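Local coordinates for alpha-1,3-glucanase (Paenibacillus glycanilyticus, PDB 6K0P), which probably hydrolyses the alpha-1,3-glucosidic bonds of alpha-1,3-glucan as a glycoside hydrolase of family 87, at residues A[437-449]-A[455-467]. The protein carries 1 engineered substitution. Residues are numbered along the deposited sequence; the frame is centred on the assembly and turned at random.
Sequences ATLDRTGGDFWTS and KINEYQNFGAIWI. With GLC (alpha-D-glucopyranose), chain C; GLC (alpha-D-glucopyranose), chain B; SO4 (sulfate ion), chain I.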
loop_
_atom_site.group_PDB
_atom_site.type_symbol
_atom_site.label_atom_id
_atom_site.label_comp_id
_atom_site.label_asym_id
_atom_site.label_seq_id
_atom_site.Cartn_x
_atom_site.Cartn_y
_atom_site.Cartn_z
ATOM N N ALA A 437 5.771 12.953 -7.497
ATOM C CA ALA A 437 4.866 11.825 -7.364
ATOM C C ALA A 437 4.323 11.451 -8.731
ATOM O O ALA A 437 4.036 12.323 -9.552
ATOM C CB ALA A 437 3.704 12.157 -6.416
ATOM N N THR A 438 4.202 10.154 -8.980
ATOM C CA THR A 438 3.492 9.658 -10.149
ATOM C C THR A 438 2.322 8.837 -9.649
ATOM O O THR A 438 2.504 7.963 -8.797
ATOM C CB THR A 438 4.405 8.815 -11.042
ATOM O OG1 THR A 438 5.507 9.632 -11.467
ATOM C CG2 THR A 438 3.644 8.310 -12.265
ATOM N N LEU A 439 1.122 9.147 -10.141
ATOM C CA LEU A 439 -0.104 8.481 -9.706
ATOM C C LEU A 439 -0.797 7.947 -10.950
ATOM O O LEU A 439 -1.270 8.730 -11.785
ATOM C CB LEU A 439 -1.024 9.440 -8.948
ATOM C CG LEU A 439 -0.415 10.106 -7.713
ATOM C CD1 LEU A 439 -1.358 11.177 -7.178
ATOM C CD2 LEU A 439 -0.098 9.087 -6.622
ATOM N N ASP A 440 -0.858 6.619 -11.077
ATOM C CA ASP A 440 -1.401 5.963 -12.263
ATOM C C ASP A 440 -2.721 5.301 -11.908
ATOM O O ASP A 440 -2.772 4.447 -11.017
ATOM C CB ASP A 440 -0.442 4.891 -12.782
ATOM C CG ASP A 440 0.816 5.467 -13.396
ATOM O OD1 ASP A 440 0.856 6.694 -13.625
ATOM O OD2 ASP A 440 1.760 4.681 -13.656
ATOM N N ARG A 441 -3.786 5.685 -12.603
ATOM C CA ARG A 441 -5.076 5.014 -12.445
ATOM C C ARG A 441 -5.545 5.037 -10.988
ATOM O O ARG A 441 -5.943 4.010 -10.421
ATOM C CB ARG A 441 -5.045 3.587 -13.012
ATOM C CG ARG A 441 -4.691 3.511 -14.507
ATOM C CD ARG A 441 -4.423 2.067 -14.994
ATOM N NE ARG A 441 -3.406 1.431 -14.161
ATOM C CZ ARG A 441 -2.094 1.566 -14.333
ATOM N NH1 ARG A 441 -1.613 2.288 -15.341
ATOM N NH2 ARG A 441 -1.255 0.982 -13.486
ATOM N N THR A 442 -5.500 6.222 -10.378
ATOM C CA THR A 442 -5.942 6.413 -8.999
ATOM C C THR A 442 -7.265 7.179 -8.930
ATOM O O THR A 442 -7.699 7.820 -9.896
ATOM C CB THR A 442 -4.868 7.089 -8.135
ATOM O OG1 THR A 442 -4.635 8.423 -8.612
ATOM C CG2 THR A 442 -3.567 6.285 -8.182
ATOM N N GLY A 443 -7.900 7.100 -7.767
ATOM C CA GLY A 443 -9.285 7.506 -7.593
ATOM C C GLY A 443 -10.205 6.298 -7.489
ATOM O O GLY A 443 -9.777 5.144 -7.542
ATOM N N GLY A 444 -11.494 6.584 -7.355
ATOM C CA GLY A 444 -12.476 5.529 -7.219
ATOM C C GLY A 444 -13.767 6.057 -6.619
ATOM O O GLY A 444 -13.954 7.265 -6.457
ATOM N N ASP A 445 -14.664 5.115 -6.323
ATOM C CA ASP A 445 -15.990 5.394 -5.779
ATOM C C ASP A 445 -16.054 5.004 -4.307
ATOM O O ASP A 445 -15.587 3.926 -3.922
ATOM C CB ASP A 445 -17.054 4.536 -6.477
ATOM C CG ASP A 445 -17.236 4.876 -7.933
ATOM O OD1 ASP A 445 -17.169 6.063 -8.293
ATOM O OD2 ASP A 445 -17.465 3.941 -8.725
ATOM N N PHE A 446 -16.695 5.847 -3.497
ATOM C CA PHE A 446 -16.926 5.530 -2.087
ATOM C C PHE A 446 -18.015 6.458 -1.553
ATOM O O PHE A 446 -18.347 7.474 -2.173
ATOM C CB PHE A 446 -15.627 5.640 -1.267
ATOM C CG PHE A 446 -15.562 4.702 -0.083
ATOM C CD1 PHE A 446 -15.423 3.338 -0.273
ATOM C CD2 PHE A 446 -15.626 5.188 1.218
ATOM C CE1 PHE A 446 -15.356 2.469 0.807
ATOM C CE2 PHE A 446 -15.560 4.321 2.309
ATOM C CZ PHE A 446 -15.419 2.959 2.098
ATOM N N TRP A 447 -18.557 6.100 -0.381
ATOM C CA TRP A 447 -19.642 6.851 0.253
ATOM C C TRP A 447 -20.881 6.905 -0.638
ATOM O O TRP A 447 -21.042 6.077 -1.542
ATOM C CB TRP A 447 -19.180 8.260 0.668
ATOM C CG TRP A 447 -17.910 8.282 1.494
ATOM C CD1 TRP A 447 -16.707 8.840 1.144
ATOM C CD2 TRP A 447 -17.729 7.738 2.806
ATOM N NE1 TRP A 447 -15.787 8.664 2.157
ATOM C CE2 TRP A 447 -16.393 7.994 3.188
ATOM C CE3 TRP A 447 -18.566 7.053 3.694
ATOM C CZ2 TRP A 447 -15.877 7.582 4.413
ATOM C CZ3 TRP A 447 -18.049 6.650 4.915
ATOM C CH2 TRP A 447 -16.719 6.916 5.262
ATOM N N THR A 448 -21.772 7.870 -0.387
ATOM C CA THR A 448 -22.994 8.039 -1.165
ATOM C C THR A 448 -23.092 9.487 -1.623
ATOM O O THR A 448 -22.512 10.392 -1.013
ATOM C CB THR A 448 -24.251 7.662 -0.361
ATOM O OG1 THR A 448 -24.339 8.471 0.822
ATOM C CG2 THR A 448 -24.196 6.187 0.028
ATOM N N SER A 449 -23.848 9.700 -2.699
ATOM C CA SER A 449 -23.995 11.010 -3.328
ATOM C C SER A 449 -25.466 11.351 -3.550
ATOM O O SER A 449 -25.861 11.843 -4.610
ATOM C CB SER A 449 -23.233 11.062 -4.646
ATOM O OG SER A 449 -23.699 10.048 -5.519
ATOM N N LYS A 455 -23.607 14.336 -10.905
ATOM C CA LYS A 455 -23.846 12.975 -10.444
ATOM C C LYS A 455 -23.695 12.003 -11.601
ATOM O O LYS A 455 -24.279 12.199 -12.671
ATOM C CB LYS A 455 -25.240 12.849 -9.828
ATOM C CG LYS A 455 -25.448 11.566 -9.032
ATOM C CD LYS A 455 -26.756 11.607 -8.270
ATOM C CE LYS A 455 -27.132 10.239 -7.736
ATOM N NZ LYS A 455 -26.259 9.816 -6.614
ATOM N N ILE A 456 -22.909 10.953 -11.379
ATOM C CA ILE A 456 -22.684 9.927 -12.390
ATOM C C ILE A 456 -23.010 8.529 -11.906
ATOM O O ILE A 456 -23.140 7.622 -12.743
ATOM C CB ILE A 456 -21.255 9.980 -12.967
ATOM C CG1 ILE A 456 -20.237 9.872 -11.841
ATOM C CG2 ILE A 456 -21.044 11.264 -13.744
ATOM C CD1 ILE A 456 -18.791 9.908 -12.324
ATOM N N ASN A 457 -23.144 8.321 -10.603
ATOM C CA ASN A 457 -23.458 7.016 -10.028
ATOM C C ASN A 457 -23.875 7.236 -8.576
ATOM O O ASN A 457 -24.013 8.377 -8.116
ATOM C CB ASN A 457 -22.305 6.020 -10.200
ATOM C CG ASN A 457 -21.011 6.482 -9.526
ATOM O OD1 ASN A 457 -21.033 7.178 -8.514
ATOM N ND2 ASN A 457 -19.879 6.080 -10.089
ATOM N N GLU A 458 -24.069 6.144 -7.849
ATOM C CA GLU A 458 -24.587 6.218 -6.492
ATOM C C GLU A 458 -23.540 6.632 -5.468
ATOM O O GLU A 458 -23.864 6.747 -4.278
ATOM C CB GLU A 458 -25.147 4.857 -6.095
ATOM C CG GLU A 458 -24.095 3.755 -6.158
ATOM C CD GLU A 458 -24.200 2.888 -7.411
ATOM O OE1 GLU A 458 -23.996 3.402 -8.546
ATOM O OE2 GLU A 458 -24.483 1.677 -7.252
ATOM N N TYR A 459 -22.306 6.863 -5.884
ATOM C CA TYR A 459 -21.225 7.112 -4.947
ATOM C C TYR A 459 -20.731 8.544 -5.064
ATOM O O TYR A 459 -21.039 9.273 -6.017
ATOM C CB TYR A 459 -20.037 6.200 -5.263
ATOM C CG TYR A 459 -20.323 4.725 -5.284
ATOM C CD1 TYR A 459 -20.388 4.002 -4.106
ATOM C CD2 TYR A 459 -20.472 4.047 -6.492
ATOM C CE1 TYR A 459 -20.618 2.632 -4.118
ATOM C CE2 TYR A 459 -20.705 2.676 -6.516
ATOM C CZ TYR A 459 -20.773 1.982 -5.326
ATOM O OH TYR A 459 -20.996 0.621 -5.344
ATOM N N GLN A 460 -19.935 8.935 -4.074
ATOM C CA GLN A 460 -19.014 10.041 -4.284
ATOM C C GLN A 460 -17.833 9.538 -5.104
ATOM O O GLN A 460 -17.518 8.345 -5.104
ATOM C CB GLN A 460 -18.568 10.632 -2.948
ATOM C CG GLN A 460 -19.663 11.468 -2.282
ATOM C CD GLN A 460 -19.270 11.935 -0.904
ATOM O OE1 GLN A 460 -18.154 12.419 -0.708
ATOM N NE2 GLN A 460 -20.166 11.775 0.068
ATOM N N ASN A 461 -17.208 10.454 -5.843
ATOM C CA ASN A 461 -16.246 10.097 -6.877
ATOM C C ASN A 461 -14.949 10.834 -6.604
ATOM O O ASN A 461 -14.952 12.061 -6.471
ATOM C CB ASN A 461 -16.798 10.476 -8.255
ATOM C CG ASN A 461 -18.220 9.967 -8.467
ATOM O OD1 ASN A 461 -19.120 10.734 -8.800
ATOM N ND2 ASN A 461 -18.429 8.672 -8.261
ATOM N N PHE A 462 -13.848 10.090 -6.515
ATOM C CA PHE A 462 -12.608 10.625 -5.966
ATOM C C PHE A 462 -11.529 10.802 -7.020
ATOM O O PHE A 462 -11.302 9.914 -7.846
ATOM C CB PHE A 462 -12.163 9.779 -4.770
ATOM C CG PHE A 462 -13.076 9.963 -3.624
ATOM C CD1 PHE A 462 -12.890 11.026 -2.758
ATOM C CD2 PHE A 462 -14.219 9.182 -3.497
ATOM C CE1 PHE A 462 -13.788 11.272 -1.736
ATOM C CE2 PHE A 462 -15.120 9.415 -2.479
ATOM C CZ PHE A 462 -14.915 10.466 -1.600
ATOM N N GLY A 463 -10.885 11.975 -6.994
ATOM C CA GLY A 463 -9.783 12.271 -7.878
ATOM C C GLY A 463 -8.491 11.631 -7.410
ATOM O O GLY A 463 -8.409 11.029 -6.338
ATOM N N ALA A 464 -7.458 11.781 -8.246
ATOM C CA ALA A 464 -6.141 11.242 -7.910
ATOM C C ALA A 464 -5.590 11.874 -6.641
ATOM O O ALA A 464 -4.949 11.193 -5.825
ATOM C CB ALA A 464 -5.168 11.458 -9.069
ATOM N N ILE A 465 -5.803 13.179 -6.466
ATOM C CA ILE A 465 -5.478 13.878 -5.228
ATOM C C ILE A 465 -6.737 14.579 -4.758
ATOM O O ILE A 465 -7.364 15.329 -5.523
ATOM C CB ILE A 465 -4.330 14.893 -5.399
ATOM C CG1 ILE A 465 -3.087 14.202 -5.966
ATOM C CG2 ILE A 465 -4.012 15.574 -4.048
ATOM C CD1 ILE A 465 -1.873 15.125 -6.124
ATOM N N TRP A 466 -7.115 14.322 -3.512
ATOM C CA TRP A 466 -8.276 14.930 -2.880
ATOM C C TRP A 466 -7.779 15.883 -1.808
ATOM O O TRP A 466 -7.098 15.462 -0.865
ATOM C CB TRP A 466 -9.148 13.836 -2.265
ATOM C CG TRP A 466 -10.445 14.267 -1.633
ATOM C CD1 TRP A 466 -11.253 15.313 -1.996
ATOM C CD2 TRP A 466 -11.098 13.619 -0.540
ATOM N NE1 TRP A 466 -12.361 15.354 -1.184
ATOM C CE2 TRP A 466 -12.292 14.322 -0.283
ATOM C CE3 TRP A 466 -10.783 12.508 0.251
ATOM C CZ2 TRP A 466 -13.173 13.947 0.736
ATOM C CZ3 TRP A 466 -11.653 12.134 1.261
ATOM C CH2 TRP A 466 -12.831 12.854 1.498
ATOM N N ILE A 467 -8.100 17.163 -1.969
ATOM C CA ILE A 467 -7.784 18.196 -0.992
ATOM C C ILE A 467 -9.097 18.527 -0.298
ATOM O O ILE A 467 -9.965 19.189 -0.886
ATOM C CB ILE A 467 -7.170 19.438 -1.646
ATOM C CG1 ILE A 467 -5.944 19.075 -2.508
ATOM C CG2 ILE A 467 -6.782 20.446 -0.560
ATOM C CD1 ILE A 467 -6.263 18.776 -3.988
HETATM C C1 GLC C . -19.801 11.523 3.681
HETATM C C2 GLC C . -19.230 10.756 4.834
HETATM C C3 GLC C . -18.048 11.430 5.481
HETATM C C4 GLC C . -17.064 11.787 4.400
HETATM C C5 GLC C . -17.769 12.723 3.442
HETATM C C6 GLC C . -16.850 13.097 2.314
HETATM O O1 GLC C . -20.446 12.533 4.182
HETATM O O2 GLC C . -20.232 10.484 5.798
HETATM O O3 GLC C . -17.387 10.398 6.168
HETATM O O4 GLC C . -15.906 12.425 4.933
HETATM O O5 GLC C . -18.845 12.067 2.848
HETATM O O6 GLC C . -17.466 13.832 1.296
HETATM C C1 GLC B . -16.949 10.855 7.475
HETATM C C2 GLC B . -16.195 9.698 8.124
HETATM C C3 GLC B . -17.175 8.659 8.649
HETATM C C4 GLC B . -18.219 9.321 9.538
HETATM C C5 GLC B . -18.863 10.522 8.849
HETATM C C6 GLC B . -19.772 11.274 9.816
HETATM O O2 GLC B . -15.305 9.111 7.200
HETATM O O3 GLC B . -16.469 7.677 9.376
HETATM O O4 GLC B . -19.218 8.382 9.877
HETATM O O5 GLC B . -17.878 11.419 8.382
HETATM O O6 GLC B . -20.310 12.408 9.173
HETATM S S SO4 I . -25.729 16.928 -13.000
HETATM O O1 SO4 I . -25.969 15.781 -12.114
HETATM O O2 SO4 I . -26.976 17.334 -13.650
HETATM O O3 SO4 I . -25.208 18.055 -12.220
HETATM O O4 SO4 I . -24.761 16.558 -14.032
HETATM O O HOH W 1 -9.789 9.882 -10.133
HETATM O O HOH W 2 -26.164 7.191 -3.198
#
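A sugar-binding antiparallel hairpin joins Trp447 and Gln460, which both touch the chain C glucose, Trp447 also nearing O2 of the chain B glucose. The axes of strands 443-446 and 460-462 come within 4.8 Å, paired by Phe462 N to Gly444 O (2.8 Å) and Phe446 N to Gln460 O. Gly443 fits where a beta carbon would strike Phe462 O. The amide of Gln460 suits its double duty: NE2 donates to Thr448 O (2.9 Å), nearly in the amide plane, and to O5 of the chain C glucose, while OE1 accepts from that sugar's O6. These bonds fix the rotation of the amide. Trp447 turns one indole face to the same glucose, with O3 over the rim and CZ2 3.6 Å from it; Phe446 CD2 lies over the opposite face, and Phe462 CZ meets CD1 at the indole edge. An alanine at Trp447 would probably strip the sugar of this flat wall and open a gap beside the Phe462 rim. The hairpin projects from the parallel beta-helix of the catalytic domain, to which Leu439 CD1 against Ile465 CG1 (3.7 Å) belongs. On the face away from the sugar, the carboxylate of Asp445 suits two amide donors: OD1 takes Asn461 ND2 (2.9 Å) and Asn457 ND2 (3.3 Å) from the same side of its plane. Tyr489 OH also bonds to OD1. Asn457, donor and acceptor at once, closes an Asx turn as OD1 accepts from Tyr459 N. The short hydroxyl of Ser449 (chi1 58°) donates to Tyr459 O and accepts from Lys455 NZ (2.8 Å), whose ammonium also reaches Ser449 O and Asn457 O.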